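Local structure of 6-phospho-beta-glucosidase BglT (Thermotoga maritima, 1UP7) at residues V317-N322 / I336-R341; Y99-Q104 / K400-E405; L116-I121 / G145-F150; G11-P16 / E286-R291. The protein hydrolyses 6-phospho-beta-glucosides such as cellobiose 6'-phosphate to glucose 6-phosphate and glucose, using NAD(+) and a manganese ion as cofactors. One frame throughout, in Å; residues are numbered along the deposited sequence.

Contact 1: V317-N322 / I336-R341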
# COMPACT_ATOMS: atom_id res chain seq x y z
N VAL A 317 -10.19 -10.90 18.23
CA VAL A 317 -11.23 -9.90 18.29
C VAL A 317 -11.47 -9.38 16.86
O VAL A 317 -10.60 -9.53 16.01
CB VAL A 317 -10.71 -8.84 19.31
CG1 VAL A 317 -10.55 -7.41 18.77
CG2 VAL A 317 -11.42 -8.98 20.67
N ASN A 318 -12.65 -8.85 16.56
CA ASN A 318 -12.90 -8.22 15.25
C ASN A 318 -12.56 -6.75 15.28
O ASN A 318 -13.12 -5.99 16.07
CB ASN A 318 -14.34 -8.37 14.76
CG ASN A 318 -14.69 -9.79 14.47
OD1 ASN A 318 -14.71 -10.23 13.31
ND2 ASN A 318 -14.93 -10.54 15.52
N THR A 319 -11.65 -6.36 14.39
CA THR A 319 -11.08 -5.03 14.39
C THR A 319 -10.36 -4.80 13.06
O THR A 319 -10.19 -5.75 12.28
CB THR A 319 -10.14 -4.91 15.60
OG1 THR A 319 -9.78 -3.54 15.78
CG2 THR A 319 -8.81 -5.62 15.34
N ARG A 320 -9.94 -3.55 12.80
CA ARG A 320 -9.19 -3.24 11.58
C ARG A 320 -7.87 -3.97 11.52
O ARG A 320 -7.16 -4.00 12.50
CB ARG A 320 -8.91 -1.76 11.44
CG ARG A 320 -10.10 -0.89 11.08
CD ARG A 320 -9.68 0.56 10.83
NE ARG A 320 -10.80 1.40 10.45
CZ ARG A 320 -10.88 2.70 10.74
NH1 ARG A 320 -9.92 3.30 11.40
NH2 ARG A 320 -11.92 3.42 10.34
N ASN A 321 -7.57 -4.55 10.37
CA ASN A 321 -6.33 -5.27 10.10
C ASN A 321 -5.11 -4.52 10.64
O ASN A 321 -4.35 -5.07 11.44
CB ASN A 321 -6.26 -5.50 8.59
CG ASN A 321 -5.00 -6.26 8.13
OD1 ASN A 321 -4.35 -6.98 8.90
ND2 ASN A 321 -4.69 -6.10 6.83
N ASN A 322 -4.96 -3.26 10.20
CA ASN A 322 -3.78 -2.45 10.51
C ASN A 322 -2.45 -3.20 10.49
O ASN A 322 -1.67 -3.12 11.46
CB ASN A 322 -3.95 -1.78 11.89
CG ASN A 322 -5.05 -0.70 11.92
OD1 ASN A 322 -5.48 -0.31 12.97
ND2 ASN A 322 -5.46 -0.20 10.77
N ILE A 336 -8.76 -11.35 14.49
CA ILE A 336 -7.30 -11.48 14.59
C ILE A 336 -6.86 -11.29 16.05
O ILE A 336 -7.58 -10.63 16.83
CB ILE A 336 -6.56 -10.43 13.68
CG1 ILE A 336 -7.19 -9.02 13.87
CG2 ILE A 336 -6.57 -10.86 12.20
CD1 ILE A 336 -6.48 -7.87 13.05
N PRO A 337 -5.71 -11.83 16.43
CA PRO A 337 -5.18 -11.68 17.78
C PRO A 337 -4.70 -10.26 18.03
O PRO A 337 -3.97 -9.70 17.20
CB PRO A 337 -3.98 -12.62 17.80
CG PRO A 337 -4.21 -13.56 16.62
CD PRO A 337 -4.82 -12.66 15.60
N CYS A 338 -5.10 -9.68 19.16
CA CYS A 338 -4.73 -8.31 19.53
C CYS A 338 -4.20 -8.22 20.95
O CYS A 338 -4.57 -9.01 21.81
CB CYS A 338 -5.92 -7.34 19.38
SG CYS A 338 -6.58 -7.30 17.71
N TYR A 339 -3.31 -7.26 21.15
CA TYR A 339 -2.75 -6.98 22.44
C TYR A 339 -3.71 -5.98 23.09
O TYR A 339 -3.93 -4.89 22.59
CB TYR A 339 -1.36 -6.37 22.28
CG TYR A 339 -0.69 -5.94 23.56
CD1 TYR A 339 -0.15 -6.88 24.44
CD2 TYR A 339 -0.55 -4.60 23.87
CE1 TYR A 339 0.49 -6.50 25.58
CE2 TYR A 339 0.12 -4.19 25.02
CZ TYR A 339 0.63 -5.15 25.87
OH TYR A 339 1.27 -4.75 27.03
N VAL A 340 -4.31 -6.40 24.18
CA VAL A 340 -5.40 -5.63 24.76
C VAL A 340 -4.92 -5.07 26.11
O VAL A 340 -4.49 -5.82 27.00
CB VAL A 340 -6.69 -6.49 24.90
CG1 VAL A 340 -7.77 -5.74 25.67
CG2 VAL A 340 -7.23 -6.91 23.54
N ARG A 341 -4.94 -3.75 26.23
CA ARG A 341 -4.37 -3.13 27.42
C ARG A 341 -4.97 -1.76 27.66
O ARG A 341 -4.97 -0.92 26.77
CB ARG A 341 -2.87 -3.02 27.25
CG ARG A 341 -2.13 -2.28 28.30
CD ARG A 341 -0.62 -2.43 28.09
NE ARG A 341 0.11 -1.68 29.11
CZ ARG A 341 1.41 -1.75 29.33
NH1 ARG A 341 2.18 -2.57 28.62
NH2 ARG A 341 1.93 -1.01 30.30

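Contact 2: Y99-Q104 / K400-E405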
# COMPACT_ATOMS: atom_id res chain seq x y z
N TYR A 99 -34.85 -21.66 -3.16
CA TYR A 99 -34.00 -21.28 -4.29
C TYR A 99 -32.80 -22.18 -4.48
O TYR A 99 -32.00 -21.94 -5.38
CB TYR A 99 -33.53 -19.83 -4.12
CG TYR A 99 -34.64 -18.85 -3.99
CD1 TYR A 99 -35.20 -18.25 -5.12
CD2 TYR A 99 -35.15 -18.51 -2.74
CE1 TYR A 99 -36.24 -17.30 -4.99
CE2 TYR A 99 -36.19 -17.59 -2.59
CZ TYR A 99 -36.73 -16.99 -3.72
OH TYR A 99 -37.77 -16.08 -3.58
N GLY A 100 -32.66 -23.21 -3.65
CA GLY A 100 -31.49 -24.08 -3.67
C GLY A 100 -30.27 -23.43 -3.02
O GLY A 100 -29.15 -23.74 -3.36
N LEU A 101 -30.51 -22.50 -2.12
CA LEU A 101 -29.45 -21.71 -1.50
C LEU A 101 -29.33 -22.08 -0.04
O LEU A 101 -30.34 -22.43 0.59
CB LEU A 101 -29.81 -20.24 -1.61
CG LEU A 101 -29.30 -19.38 -2.80
CD1 LEU A 101 -28.56 -20.14 -3.95
CD2 LEU A 101 -30.37 -18.39 -3.33
N ILE A 102 -28.12 -21.98 0.50
CA ILE A 102 -27.88 -22.15 1.91
C ILE A 102 -28.71 -21.17 2.73
O ILE A 102 -28.72 -19.95 2.46
CB ILE A 102 -26.38 -21.95 2.23
CG1 ILE A 102 -25.54 -23.11 1.66
CG2 ILE A 102 -26.20 -21.78 3.77
CD1 ILE A 102 -25.89 -24.38 2.28
N GLY A 103 -29.46 -21.69 3.69
CA GLY A 103 -30.12 -20.84 4.66
C GLY A 103 -29.52 -21.02 6.04
O GLY A 103 -29.62 -22.09 6.64
N GLN A 104 -28.88 -19.97 6.53
CA GLN A 104 -28.12 -20.02 7.78
C GLN A 104 -28.16 -18.68 8.52
O GLN A 104 -28.19 -17.61 7.91
CB GLN A 104 -26.68 -20.47 7.48
CG GLN A 104 -26.02 -21.31 8.61
CD GLN A 104 -25.44 -20.38 9.68
OE1 GLN A 104 -25.05 -19.23 9.40
NE2 GLN A 104 -25.41 -20.85 10.90
N LYS A 400 -33.83 -11.46 -8.09
CA LYS A 400 -34.91 -10.51 -7.88
C LYS A 400 -36.01 -11.04 -7.00
O LYS A 400 -36.45 -10.32 -6.08
CB LYS A 400 -35.52 -10.08 -9.22
CG LYS A 400 -35.22 -8.66 -9.52
CD LYS A 400 -35.51 -8.39 -10.97
CE LYS A 400 -36.18 -7.04 -11.12
NZ LYS A 400 -36.76 -6.63 -9.82
N ASP A 401 -36.49 -12.24 -7.29
CA ASP A 401 -37.55 -12.82 -6.47
C ASP A 401 -37.06 -13.01 -5.04
O ASP A 401 -37.80 -12.72 -4.10
CB ASP A 401 -38.06 -14.15 -7.06
CG ASP A 401 -38.88 -13.96 -8.31
OD1 ASP A 401 -39.46 -12.89 -8.48
OD2 ASP A 401 -39.00 -14.84 -9.18
N LEU A 402 -35.83 -13.48 -4.88
CA LEU A 402 -35.28 -13.69 -3.54
C LEU A 402 -35.26 -12.38 -2.73
O LEU A 402 -35.74 -12.34 -1.57
CB LEU A 402 -33.86 -14.32 -3.60
CG LEU A 402 -33.09 -14.43 -2.28
CD1 LEU A 402 -33.86 -15.29 -1.30
CD2 LEU A 402 -31.64 -14.97 -2.51
N LEU A 403 -34.71 -11.32 -3.34
CA LEU A 403 -34.67 -10.01 -2.68
C LEU A 403 -36.05 -9.52 -2.26
O LEU A 403 -36.23 -9.02 -1.17
CB LEU A 403 -33.94 -8.93 -3.51
CG LEU A 403 -33.80 -7.52 -2.83
CD1 LEU A 403 -33.04 -7.49 -1.49
CD2 LEU A 403 -33.19 -6.47 -3.75
N GLU A 404 -37.04 -9.72 -3.14
CA GLU A 404 -38.41 -9.31 -2.87
C GLU A 404 -38.97 -10.04 -1.67
O GLU A 404 -39.61 -9.41 -0.84
CB GLU A 404 -39.30 -9.58 -4.08
CG GLU A 404 -39.73 -8.33 -4.79
CD GLU A 404 -39.12 -8.20 -6.17
OE1 GLU A 404 -39.72 -8.78 -7.15
OE2 GLU A 404 -38.06 -7.50 -6.25
N GLU A 405 -38.73 -11.35 -1.59
CA GLU A 405 -39.17 -12.14 -0.45
C GLU A 405 -38.54 -11.64 0.85
O GLU A 405 -39.22 -11.48 1.87
CB GLU A 405 -38.81 -13.60 -0.65
CG GLU A 405 -40.02 -14.45 -0.94
CD GLU A 405 -39.81 -15.90 -0.54
OE1 GLU A 405 -38.99 -16.56 -1.18
OE2 GLU A 405 -40.45 -16.35 0.41

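Contact 3: L116-I121 / G145-F150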
# COMPACT_ATOMS: atom_id res chain seq x y z
N LEU A 116 -29.18 -6.47 7.33
CA LEU A 116 -30.10 -5.37 7.00
C LEU A 116 -31.02 -5.03 8.16
O LEU A 116 -31.38 -3.87 8.32
CB LEU A 116 -30.97 -5.69 5.78
CG LEU A 116 -30.29 -5.72 4.41
CD1 LEU A 116 -31.32 -6.10 3.35
CD2 LEU A 116 -29.56 -4.40 4.07
N ARG A 117 -31.44 -6.03 8.94
CA ARG A 117 -32.24 -5.78 10.13
C ARG A 117 -31.39 -5.13 11.22
O ARG A 117 -31.90 -4.30 11.98
CB ARG A 117 -32.84 -7.06 10.70
CG ARG A 117 -34.19 -7.48 10.12
CD ARG A 117 -35.03 -8.45 11.00
NE ARG A 117 -34.20 -9.50 11.54
CZ ARG A 117 -33.76 -10.54 10.83
NH1 ARG A 117 -34.14 -10.66 9.55
NH2 ARG A 117 -32.96 -11.45 11.40
N ALA A 118 -30.11 -5.50 11.30
CA ALA A 118 -29.25 -5.00 12.37
C ALA A 118 -28.85 -3.54 12.17
O ALA A 118 -28.87 -2.79 13.11
CB ALA A 118 -28.00 -5.89 12.52
N PHE A 119 -28.49 -3.16 10.94
CA PHE A 119 -27.87 -1.86 10.68
C PHE A 119 -28.63 -0.64 11.26
O PHE A 119 -28.02 0.20 11.92
CB PHE A 119 -27.57 -1.66 9.15
CG PHE A 119 -26.49 -2.59 8.58
CD1 PHE A 119 -25.56 -3.22 9.43
CD2 PHE A 119 -26.41 -2.82 7.21
CE1 PHE A 119 -24.56 -4.07 8.91
CE2 PHE A 119 -25.41 -3.66 6.67
CZ PHE A 119 -24.50 -4.30 7.52
N PRO A 120 -29.95 -0.52 11.03
CA PRO A 120 -30.70 0.63 11.59
C PRO A 120 -30.68 0.69 13.13
O PRO A 120 -30.57 1.77 13.71
CB PRO A 120 -32.13 0.43 11.08
CG PRO A 120 -32.02 -0.57 9.94
CD PRO A 120 -30.82 -1.41 10.23
N ILE A 121 -30.78 -0.47 13.77
CA ILE A 121 -30.75 -0.53 15.22
C ILE A 121 -29.36 -0.19 15.74
O ILE A 121 -29.27 0.62 16.67
CB ILE A 121 -31.28 -1.91 15.72
CG1 ILE A 121 -32.78 -2.05 15.40
CG2 ILE A 121 -31.11 -2.05 17.21
CD1 ILE A 121 -33.27 -3.56 15.30
N GLY A 145 -19.01 -9.74 12.69
CA GLY A 145 -17.88 -9.19 11.94
C GLY A 145 -18.36 -8.14 10.94
O GLY A 145 -17.69 -7.11 10.74
N HIS A 146 -19.50 -8.41 10.32
CA HIS A 146 -20.09 -7.52 9.33
C HIS A 146 -20.54 -6.19 9.97
O HIS A 146 -20.35 -5.10 9.43
CB HIS A 146 -21.25 -8.20 8.63
CG HIS A 146 -21.72 -7.51 7.38
ND1 HIS A 146 -22.66 -8.07 6.54
CD2 HIS A 146 -21.39 -6.31 6.83
CE1 HIS A 146 -22.90 -7.25 5.53
NE2 HIS A 146 -22.13 -6.18 5.68
N ILE A 147 -21.12 -6.30 11.16
CA ILE A 147 -21.56 -5.14 11.91
C ILE A 147 -20.36 -4.34 12.35
O ILE A 147 -20.38 -3.13 12.31
CB ILE A 147 -22.51 -5.58 13.08
CG1 ILE A 147 -23.83 -6.06 12.50
CG2 ILE A 147 -22.79 -4.38 14.07
CD1 ILE A 147 -24.66 -6.89 13.44
N THR A 148 -19.27 -5.01 12.71
CA THR A 148 -18.05 -4.28 13.06
C THR A 148 -17.49 -3.54 11.87
O THR A 148 -17.08 -2.40 12.02
CB THR A 148 -16.97 -5.24 13.63
OG1 THR A 148 -17.54 -5.97 14.70
CG2 THR A 148 -15.86 -4.49 14.28
N GLU A 149 -17.47 -4.18 10.69
CA GLU A 149 -17.04 -3.50 9.46
C GLU A 149 -17.86 -2.22 9.31
O GLU A 149 -17.34 -1.15 9.03
CB GLU A 149 -17.25 -4.37 8.23
CG GLU A 149 -16.97 -3.69 6.88
CD GLU A 149 -15.51 -3.30 6.66
OE1 GLU A 149 -14.60 -4.02 7.10
OE2 GLU A 149 -15.26 -2.25 6.02
N PHE A 150 -19.16 -2.35 9.50
CA PHE A 150 -20.07 -1.24 9.35
C PHE A 150 -19.81 -0.11 10.37
O PHE A 150 -19.68 1.07 9.97
CB PHE A 150 -21.50 -1.76 9.44
CG PHE A 150 -22.56 -0.69 9.51
CD1 PHE A 150 -22.79 0.16 8.43
CD2 PHE A 150 -23.37 -0.59 10.65
CE1 PHE A 150 -23.83 1.12 8.47
CE2 PHE A 150 -24.38 0.35 10.71
CZ PHE A 150 -24.63 1.21 9.62

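Contact 4: G11-P16 / E286-R291. With NAD (nicotinamide-adenine-dinucleotide), chain I; G6P (6-O-phosphono-alpha-D-glucopyranose), chain J.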
# COMPACT_ATOMS: atom_id res chain seq x y z
N GLY A 11 -32.77 -9.93 28.15
CA GLY A 11 -33.60 -11.12 28.13
C GLY A 11 -33.01 -12.32 27.41
O GLY A 11 -33.66 -13.36 27.38
N SER A 12 -31.81 -12.21 26.82
CA SER A 12 -31.16 -13.36 26.21
C SER A 12 -31.03 -14.52 27.20
O SER A 12 -30.76 -14.34 28.39
CB SER A 12 -29.77 -13.06 25.64
OG SER A 12 -29.05 -14.27 25.45
N SER A 13 -31.21 -15.73 26.70
CA SER A 13 -31.05 -16.91 27.55
C SER A 13 -29.59 -17.18 27.92
O SER A 13 -29.35 -17.99 28.82
CB SER A 13 -31.77 -18.14 27.00
OG SER A 13 -31.14 -18.63 25.84
N TYR A 14 -28.64 -16.49 27.28
CA TYR A 14 -27.23 -16.59 27.67
C TYR A 14 -26.82 -15.63 28.80
O TYR A 14 -25.68 -15.76 29.34
CB TYR A 14 -26.27 -16.33 26.49
CG TYR A 14 -26.36 -17.25 25.31
CD1 TYR A 14 -25.85 -18.56 25.35
CD2 TYR A 14 -26.92 -16.80 24.11
CE1 TYR A 14 -25.92 -19.39 24.21
CE2 TYR A 14 -27.00 -17.62 22.99
CZ TYR A 14 -26.50 -18.90 23.04
OH TYR A 14 -26.59 -19.66 21.89
N THR A 15 -27.70 -14.69 29.14
CA THR A 15 -27.40 -13.66 30.15
C THR A 15 -26.80 -14.24 31.47
O THR A 15 -25.81 -13.72 31.95
CB THR A 15 -28.65 -12.79 30.40
OG1 THR A 15 -28.81 -11.88 29.31
CG2 THR A 15 -28.48 -11.90 31.62
N PRO A 16 -27.36 -15.33 32.01
CA PRO A 16 -26.83 -15.93 33.24
C PRO A 16 -25.36 -16.30 33.09
O PRO A 16 -24.59 -16.07 34.01
CB PRO A 16 -27.68 -17.20 33.41
CG PRO A 16 -28.96 -16.90 32.71
CD PRO A 16 -28.51 -16.12 31.51
N GLU A 286 -27.85 -27.11 33.04
CA GLU A 286 -26.97 -27.73 32.03
C GLU A 286 -27.52 -27.54 30.61
O GLU A 286 -26.74 -27.46 29.66
CB GLU A 286 -26.70 -29.21 32.36
CG GLU A 286 -25.54 -29.83 31.55
N GLU A 287 -28.85 -27.45 30.48
CA GLU A 287 -29.52 -27.28 29.18
C GLU A 287 -29.10 -26.04 28.41
O GLU A 287 -29.35 -25.96 27.20
CB GLU A 287 -31.04 -27.30 29.30
CG GLU A 287 -31.73 -26.78 28.03
CD GLU A 287 -33.19 -27.19 27.87
OE1 GLU A 287 -33.74 -27.93 28.73
OE2 GLU A 287 -33.78 -26.77 26.85
N LEU A 288 -28.46 -25.07 29.07
CA LEU A 288 -27.90 -23.94 28.33
C LEU A 288 -26.71 -24.33 27.42
O LEU A 288 -26.29 -23.54 26.57
CB LEU A 288 -27.56 -22.76 29.26
CG LEU A 288 -27.08 -21.43 28.67
CD1 LEU A 288 -28.01 -20.96 27.59
CD2 LEU A 288 -27.01 -20.38 29.75
N THR A 289 -26.19 -25.55 27.54
CA THR A 289 -25.14 -26.01 26.60
C THR A 289 -25.71 -26.45 25.24
O THR A 289 -25.00 -26.40 24.21
CB THR A 289 -24.27 -27.11 27.19
OG1 THR A 289 -25.11 -28.13 27.74
CG2 THR A 289 -23.47 -26.57 28.38
N LYS A 290 -26.99 -26.87 25.23
CA LYS A 290 -27.75 -27.11 23.99
C LYS A 290 -27.69 -25.93 23.01
O LYS A 290 -27.98 -26.09 21.81
CB LYS A 290 -29.21 -27.37 24.32
CG LYS A 290 -29.48 -28.77 24.83
CD LYS A 290 -30.97 -29.13 24.75
CE LYS A 290 -31.38 -29.67 23.36
NZ LYS A 290 -32.66 -30.47 23.47
N ARG A 291 -27.34 -24.74 23.51
CA ARG A 291 -27.10 -23.59 22.64
C ARG A 291 -25.62 -23.59 22.19
O ARG A 291 -24.75 -24.14 22.90
CB ARG A 291 -27.45 -22.28 23.36
CG ARG A 291 -28.89 -22.22 23.95
CD ARG A 291 -30.00 -21.74 22.99
NE ARG A 291 -29.48 -21.05 21.81
CZ ARG A 291 -29.71 -19.77 21.52
NH1 ARG A 291 -30.49 -19.02 22.31
NH2 ARG A 291 -29.15 -19.23 20.44
PA NAD I . -32.38 -13.80 21.50
O1A NAD I . -33.46 -14.02 20.52
O2A NAD I . -32.61 -14.43 22.89
O5B NAD I . -32.27 -12.19 21.62
C5B NAD I . -31.70 -11.61 22.77
C4B NAD I . -32.60 -10.51 23.31
O4B NAD I . -32.57 -9.37 22.46
C3B NAD I . -34.07 -10.89 23.46
O3B NAD I . -34.41 -10.81 24.83
C2B NAD I . -34.83 -9.83 22.64
O2B NAD I . -36.02 -9.42 23.28
C1B NAD I . -33.82 -8.70 22.64
N9A NAD I . -33.99 -7.72 21.57
C8A NAD I . -34.42 -7.89 20.27
N7A NAD I . -34.35 -6.67 19.68
C5A NAD I . -33.84 -5.77 20.53
C6A NAD I . -33.58 -4.41 20.45
N6A NAD I . -33.81 -3.72 19.34
N1A NAD I . -33.06 -3.75 21.56
C2A NAD I . -32.83 -4.43 22.74
N3A NAD I . -33.13 -5.77 22.82
C4A NAD I . -33.62 -6.42 21.74
O3 NAD I . -31.05 -14.38 20.82
PN NAD I . -29.68 -14.84 21.52
O1N NAD I . -29.56 -16.26 21.13
O2N NAD I . -29.58 -14.45 22.91
O5D NAD I . -28.56 -13.96 20.79
C5D NAD I . -28.64 -12.57 20.58
C4D NAD I . -27.63 -12.20 19.48
O4D NAD I . -26.28 -12.51 19.84
C3D NAD I . -27.89 -12.95 18.18
O3D NAD I . -27.68 -12.03 17.16
C2D NAD I . -26.82 -14.05 18.15
O2D NAD I . -26.43 -14.46 16.85
C1D NAD I . -25.69 -13.48 18.97
N1N NAD I . -25.17 -14.49 19.89
C2N NAD I . -25.11 -14.11 21.21
C3N NAD I . -24.64 -14.95 22.18
C7N NAD I . -24.62 -14.47 23.61
O7N NAD I . -23.52 -14.68 24.48
N7N NAD I . -25.70 -13.80 24.07
C4N NAD I . -24.23 -16.23 21.79
C5N NAD I . -24.28 -16.64 20.44
C6N NAD I . -24.76 -15.75 19.48
C1 G6P J . -21.70 -20.77 17.26
C2 G6P J . -21.35 -19.42 16.55
C3 G6P J . -22.30 -18.33 17.03
C4 G6P J . -23.71 -18.75 16.64
C5 G6P J . -24.05 -20.05 17.40
C6 G6P J . -25.43 -20.55 17.01
O1 G6P J . -20.89 -21.89 16.83
O2 G6P J . -20.01 -18.99 16.78
O3 G6P J . -21.98 -17.04 16.51
O4 G6P J . -24.64 -17.70 16.88
O5 G6P J . -23.09 -21.11 17.10
O6 G6P J . -26.05 -21.23 18.09
P G6P J . -27.66 -21.32 18.20
O1P G6P J . -27.95 -21.92 19.55
O2P G6P J . -28.32 -22.19 17.14
O3P G6P J . -28.18 -19.92 18.12

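Contact 1: V317-N322 / I336-R341
V317 and I336 form an antiparallel hydrogen-bonded pair, V317 N giving to I336 O and I336 N giving back to V317 O at 3.0 Å each, while strands 317-320 and 336-341 differ by 82° in direction. Past this pair the side chains take over. T319 CG2 reaches C338 SG at 3.7 Å and also meets CD1 of I336, the two side chains crossing at about a right angle. C338 SG has V317 CG1 as a second, looser neighbour at 4.1 Å. Strand 333-341 is the middle one of a three-stranded antiparallel sheet in the C-terminal domain, and T347 of the third strand packs on T319, I336 and C338 alike. I336 holds its CG1 between the backbone N and the carbonyl carbon (chi1 47°), a rarer choice that turns this branch toward T319. From there CD1 lies 3.9 Å from both the O and the CA of N321, where the first strand gives way to a loop. An alanine at I336 would probably leave T319 CG2 with C338 SG but without the isoleucine contact, and open a gap beside the N321 backbone. N321 OD1 accepts from I325 N and its ND2 gives to P329 O.

Contact 2: Y99-Q104 / K400-E405
Y99 lays its ring against helix segment 400-405 and ends in the shortest polar bond of this contact, from OH to E405 OE1 at 2.7 Å. The bond uses the anti lone pair of OE1, the one facing away from the other carboxylate oxygen, and the ring and carboxylate planes stand 42° apart. K98 NZ forms a salt bridge to the same oxygen, so OE1 has two partners that would favour a charged carboxylate. The packed part centres on L402. Its CB sits over one face of the ring, 4.0 Å from the centroid and 15° off the normal, a CH-pi contact. CD1 of the same leucine closes on Y99 CE2 at 3.5 Å. With its CG anti to the backbone N (chi1 172°), L402 carries its branch point out toward the tyrosine. The other methyl, CD2, meets L101 CD2 at 3.7 Å, and I95 and P394 also pack on this buried leucine.

The outer side is looser. D401 is exposed; of its side chain it brings CB to the ring edge, 4.0 Å from Y99 OH, with its backbone O nearer at 3.4 Å, while its carboxylate leads away. Farther round the helix, K400 makes a cation-pi contact with W231 of the third subunit. D401, L402 and E405, at positions i, i+1 and i+4, border the tyrosine from one side of an amphipathic helix, in which D401 and E404 are exposed and L402 and L403 buried: the loop between helices 85-94 and 109-131 packs here on helix 396-409, away from the annotated sites.

Contact 3: L116-I121 / G145-F150
H146 NE2 gives a hydrogen bond to the backbone O of E368 and at the same time has F119 CZ above it, over the ring face, at 3.5 Å, so a polar ring atom and an aromatic edge share one buried spot. The two residues belong to an aromatic cluster, completed by F150, between helices 109-131 and 144-155 of the Rossmann-type domain, which come before and after strand 136-139 of the parallel sheet. F119 meets H146 in a T-shaped pair. Its edge points at the imidazole face with the planes at 81°, CZ standing above the rim of that face and not over its middle. The bond to E368 would limit the turning of the imidazole and so keep that face toward F119.

F150 lies against F119 in another way, as an offset stack with centroids 4.4 Å apart and planes inclined at 29°. F119 CD1 is over the rim of the F150 face, with F150 CD2 its nearest atom at 3.6 Å. F150 CG is anti to the backbone N (chi1 171°), which carries CG out toward F119. An alanine at F119 would probably leave one face of H146 and one of F150 without the ring they share, keeping only the CB contact to F150, and open a gap between the helices.

Beside the aromatic cluster, I147 CD1 touches A118 CB at 3.6 Å, and I147 CG1 is 4.2 Å from F119 CE1. Helix 355-376 adds Y375, edge-to-face with F119, and I372, packed on F119 and F150. At the kink ahead of P120, F119 O lies 3.8 Å from F150 CE2.

Contact 4: G11-P16 / E286-R291
S13 and Y14 meet L288 and R291 where the glycine-rich loop after strand 4-8, a hallmark of Rossmann dinucleotide sites, passes the bound NAD and glucose 6-phosphate. G11 comes first, so close to the ribose that a side chain there would probably collide with NAD O3B. S12 OG does double duty: it gives to NAD O2N at 2.6 Å and accepts from Y14 N at 2.9 Å, a capping bond. S13 O lies 3.5 Å from both CD1 and CD2 of L288 and accepts a hydrogen bond from Y278 OH, while the buried S13 OG finds no hydrogen-bond partner.

Y14 lies between cofactor and arginine, its ring plane 50° from that of the guanidinium. One ring face has NAD C4N, the hydride-accepting carbon of nicotinamide, 3.3 Å above it near the rim. Y14 CZ lies 3.6 Å above the centre of the R291 guanidinium, and Y14 OH is not hydrogen-bonded there. R291 bends at chi2 (-86°) and chi3 (-17°), which places NE to give to G6P O1P at 2.9 Å. Its NH2 reaches G6P O3P at 2.6 Å, and NH1 and NH2 together grip O1N of the NAD diphosphate, so one side chain joins the bound product, glucose 6-phosphate, and the cofactor. T15 and P16 then enter helix 15-25, where they pack on V47 and F50 of helix 41-55, while F275 and Y278 of helix 263-278 pack on S13 and L288 respectively.

In the fold
From the N terminus, the glycine-rich loop at 11-16 opens contact 4 and the loop at 99-104 opens contact 2. Contact 3 follows, closing a short loop around strand 136-139 within the nucleotide-binding domain, and so is nested inside both. Contact 4 closes at 286-291, joining that domain to the C-terminal one over the ligands. Contact 1 comes next in series, as a local pairing of the C-terminal sheet, and also lies inside the loop of contact 2, which shuts last at helix 396-409. Contacts 2 and 4 therefore cross. Contacts 1 and 3 touch directly, N318 packing on G145 and T148, which brings the two domains together.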